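Local atomic coordinates of glycosyl hydrolase (PDB entry 7LR7), a protein that is a family 5 (GH5_18) glycoside hydrolase that binds N-acetylglucosamine and probably takes part in breaking down N-glycans. Residues Q244-L249 and D290-C295. Sequence-based numbering, arbitrary orientation.
Sequences QHAAYL and DAVLDC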
ATOM      1  N   GLN A 244     -18.633 -24.688 -21.084  1.00 22.09           N
ATOM      2  CA  GLN A 244     -17.548 -24.774 -22.050  1.00 26.94           C
ATOM      3  C   GLN A 244     -16.640 -23.563 -22.028  1.00 26.79           C
ATOM      4  O   GLN A 244     -15.748 -23.475 -22.875  1.00 20.53           O
ATOM      5  CB  GLN A 244     -18.097 -24.934 -23.474  1.00 18.97           C
ATOM      6  CG  GLN A 244     -18.865 -26.215 -23.713  1.00 20.35           C
ATOM      7  CD  GLN A 244     -17.976 -27.415 -23.970  1.00 26.67           C
ATOM      8  OE1 GLN A 244     -16.821 -27.288 -24.403  1.00 24.96           O
ATOM      9  NE2 GLN A 244     -18.510 -28.593 -23.701  1.00 21.77           N
ATOM     10  N   HIS A 245     -16.850 -22.621 -21.098  1.00 23.43           N
ATOM     11  CA  HIS A 245     -16.146 -21.351 -21.206  1.00 19.30           C
ATOM     12  C   HIS A 245     -14.642 -21.540 -21.094  1.00 24.28           C
ATOM     13  O   HIS A 245     -13.876 -20.871 -21.800  1.00 21.73           O
ATOM     14  CB  HIS A 245     -16.629 -20.360 -20.155  1.00 17.77           C
ATOM     15  CG  HIS A 245     -16.026 -19.001 -20.314  1.00 18.79           C
ATOM     16  ND1 HIS A 245     -14.757 -18.702 -19.874  1.00 20.18           N
ATOM     17  CD2 HIS A 245     -16.505 -17.869 -20.887  1.00 17.20           C
ATOM     18  CE1 HIS A 245     -14.473 -17.446 -20.172  1.00 21.34           C
ATOM     19  NE2 HIS A 245     -15.517 -16.915 -20.783  1.00 23.07           N
ATOM     20  N   ALA A 246     -14.198 -22.440 -20.211  1.00 20.03           N
ATOM     21  CA  ALA A 246     -12.763 -22.694 -20.104  1.00 20.97           C
ATOM     22  C   ALA A 246     -12.219 -23.315 -21.386  1.00 20.43           C
ATOM     23  O   ALA A 246     -11.190 -22.874 -21.909  1.00 20.71           O
ATOM     24  CB  ALA A 246     -12.475 -23.589 -18.905  1.00 27.53           C
ATOM     25  N   ALA A 247     -12.905 -24.326 -21.920  1.00 22.04           N
ATOM     26  CA  ALA A 247     -12.469 -24.923 -23.178  1.00 18.09           C
ATOM     27  C   ALA A 247     -12.384 -23.873 -24.278  1.00 23.85           C
ATOM     28  O   ALA A 247     -11.442 -23.878 -25.083  1.00 20.24           O
ATOM     29  CB  ALA A 247     -13.421 -26.054 -23.582  1.00 24.86           C
ATOM     30  N   TYR A 248     -13.332 -22.929 -24.299  1.00 17.72           N
ATOM     31  CA  TYR A 248     -13.341 -21.924 -25.357  1.00 23.34           C
ATOM     32  C   TYR A 248     -12.119 -21.021 -25.259  1.00 19.38           C
ATOM     33  O   TYR A 248     -11.432 -20.776 -26.258  1.00 25.31           O
ATOM     34  CB  TYR A 248     -14.627 -21.102 -25.291  1.00 26.47           C
ATOM     35  CG  TYR A 248     -14.589 -19.823 -26.100  1.00 28.48           C
ATOM     36  CD1 TYR A 248     -14.575 -19.850 -27.498  1.00 27.14           C
ATOM     37  CD2 TYR A 248     -14.564 -18.590 -25.465  1.00 26.36           C
ATOM     38  CE1 TYR A 248     -14.556 -18.674 -28.233  1.00 20.11           C
ATOM     39  CE2 TYR A 248     -14.534 -17.416 -26.187  1.00 21.72           C
ATOM     40  CZ  TYR A 248     -14.527 -17.459 -27.561  1.00 16.93           C
ATOM     41  OH  TYR A 248     -14.509 -16.283 -28.247  1.00 18.23           O
ATOM     42  N   LEU A 249     -11.825 -20.534 -24.051  1.00 15.92           N
ATOM     43  CA  LEU A 249     -10.628 -19.725 -23.838  1.00 23.27           C
ATOM     44  C   LEU A 249      -9.369 -20.464 -24.254  1.00 20.44           C
ATOM     45  O   LEU A 249      -8.452 -19.863 -24.831  1.00 23.99           O
ATOM     46  CB  LEU A 249     -10.518 -19.315 -22.374  1.00 25.09           C
ATOM     47  CG  LEU A 249     -11.128 -17.966 -22.027  1.00 31.65           C
ATOM     48  CD1 LEU A 249     -10.957 -17.695 -20.538  1.00 28.43           C
ATOM     49  CD2 LEU A 249     -10.482 -16.875 -22.876  1.00 32.45           C
ATOM     50  N   ASP A 290     -14.076 -31.781 -17.577  1.00 18.97           N
ATOM     51  CA  ASP A 290     -14.270 -32.681 -18.713  1.00 20.57           C
ATOM     52  C   ASP A 290     -14.183 -31.927 -20.039  1.00 28.06           C
ATOM     53  O   ASP A 290     -13.498 -32.367 -20.968  1.00 23.24           O
ATOM     54  CB  ASP A 290     -15.614 -33.415 -18.603  1.00 25.90           C
ATOM     55  CG  ASP A 290     -15.566 -34.602 -17.640  1.00 35.24           C
ATOM     56  OD1 ASP A 290     -14.450 -35.054 -17.310  1.00 34.04           O
ATOM     57  OD2 ASP A 290     -16.645 -35.087 -17.213  1.00 33.83           O
ATOM     58  N   ALA A 291     -14.837 -30.763 -20.126  1.00 26.52           N
ATOM     59  CA  ALA A 291     -14.888 -30.022 -21.382  1.00 26.65           C
ATOM     60  C   ALA A 291     -13.513 -29.488 -21.784  1.00 30.51           C
ATOM     61  O   ALA A 291     -13.145 -29.531 -22.966  1.00 30.67           O
ATOM     62  CB  ALA A 291     -15.890 -28.872 -21.269  1.00 24.01           C
ATOM     63  N   VAL A 292     -12.750 -28.948 -20.831  1.00 23.90           N
ATOM     64  CA  VAL A 292     -11.474 -28.354 -21.212  1.00 22.24           C
ATOM     65  C   VAL A 292     -10.453 -29.435 -21.521  1.00 24.87           C
ATOM     66  O   VAL A 292      -9.611 -29.266 -22.407  1.00 28.65           O
ATOM     67  CB  VAL A 292     -10.972 -27.385 -20.126  1.00 24.47           C
ATOM     68  CG1 VAL A 292     -10.431 -28.131 -18.917  1.00 20.28           C
ATOM     69  CG2 VAL A 292      -9.901 -26.460 -20.714  1.00 28.95           C
ATOM     70  N   LEU A 293     -10.519 -30.567 -20.829  1.00 25.58           N
ATOM     71  CA  LEU A 293      -9.602 -31.670 -21.070  1.00 27.05           C
ATOM     72  C   LEU A 293      -9.925 -32.446 -22.338  1.00 27.72           C
ATOM     73  O   LEU A 293      -9.187 -33.381 -22.679  1.00 27.55           O
ATOM     74  CB  LEU A 293      -9.602 -32.613 -19.867  1.00 33.41           C
ATOM     75  CG  LEU A 293      -8.977 -31.977 -18.622  1.00 33.74           C
ATOM     76  CD1 LEU A 293      -8.868 -32.998 -17.511  1.00 33.93           C
ATOM     77  CD2 LEU A 293      -7.602 -31.387 -18.962  1.00 32.70           C
ATOM     78  N   ASP A 294     -11.012 -32.106 -23.028  1.00 23.38           N
ATOM     79  CA  ASP A 294     -11.197 -32.555 -24.399  1.00 24.46           C
ATOM     80  C   ASP A 294     -10.460 -31.664 -25.394  1.00 26.30           C
ATOM     81  O   ASP A 294     -10.668 -31.795 -26.608  1.00 34.06           O
ATOM     82  CB  ASP A 294     -12.691 -32.628 -24.741  1.00 24.34           C
ATOM     83  CG  ASP A 294     -12.957 -33.410 -26.025  1.00 29.72           C
ATOM     84  OD1 ASP A 294     -12.367 -34.502 -26.199  1.00 33.64           O
ATOM     85  OD2 ASP A 294     -13.734 -32.932 -26.876  1.00 30.36           O
ATOM     86  N   CYS A 295      -9.607 -30.754 -24.900  1.00 22.89           N
ATOM     87  CA  CYS A 295      -8.765 -29.900 -25.723  1.00 24.18           C
ATOM     88  C   CYS A 295      -7.332 -30.391 -25.681  1.00 29.68           C
ATOM     89  O   CYS A 295      -6.778 -30.561 -24.587  1.00 30.65           O
ATOM     90  CB  CYS A 295      -8.817 -28.457 -25.241  1.00 24.10           C
ATOM     91  SG  CYS A 295     -10.472 -27.736 -25.199  1.00 26.93           S
TER
HETATM   92  O   HOH W   1     -14.875 -29.337 -24.899  1.00 22.86           O
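The side-chain amide of Gln244 lies with its flat face over the methyl of Ala291. Ala291 CB sits 3.6 Å from Gln244 NE2 and about as far from OE1 and CD, so no single amide atom dominates. The bend in the Gln244 chain (chi2 -81°) helps swing the amide across to this methyl. Gln244 OE1 accepts a bond from a water 2.9 Å away. The same water donates to Ala291 O at 2.6 Å and bridges the two segments. Ala291 O also receives a weak bond from Asp294 N.

One turn on, Ala247 CB rests against Ala291 O, Val292 CA and Cys295 SG, with Ala291 O nearest at 3.5 Å. The small methyl lets the backbones close to 4.1 Å between Ala247 CA and Val292 CA. Val292 CG2 is anti to its backbone N and lies against the Ala246-Ala247 backbone. The type I turn from Val292 to Cys295 brings Cys295 SG back to 3.8 Å from Ala247 CB.

Helices 240-254 and 281-292 follow successive strands, 221-225 and 264-269, of the (beta/alpha)8 barrel. Apart from the Gln244 amide, the side chains that meet directly are apolar. Their close fit therefore rests on methyl-to-backbone packing, while one water carries the polar tie.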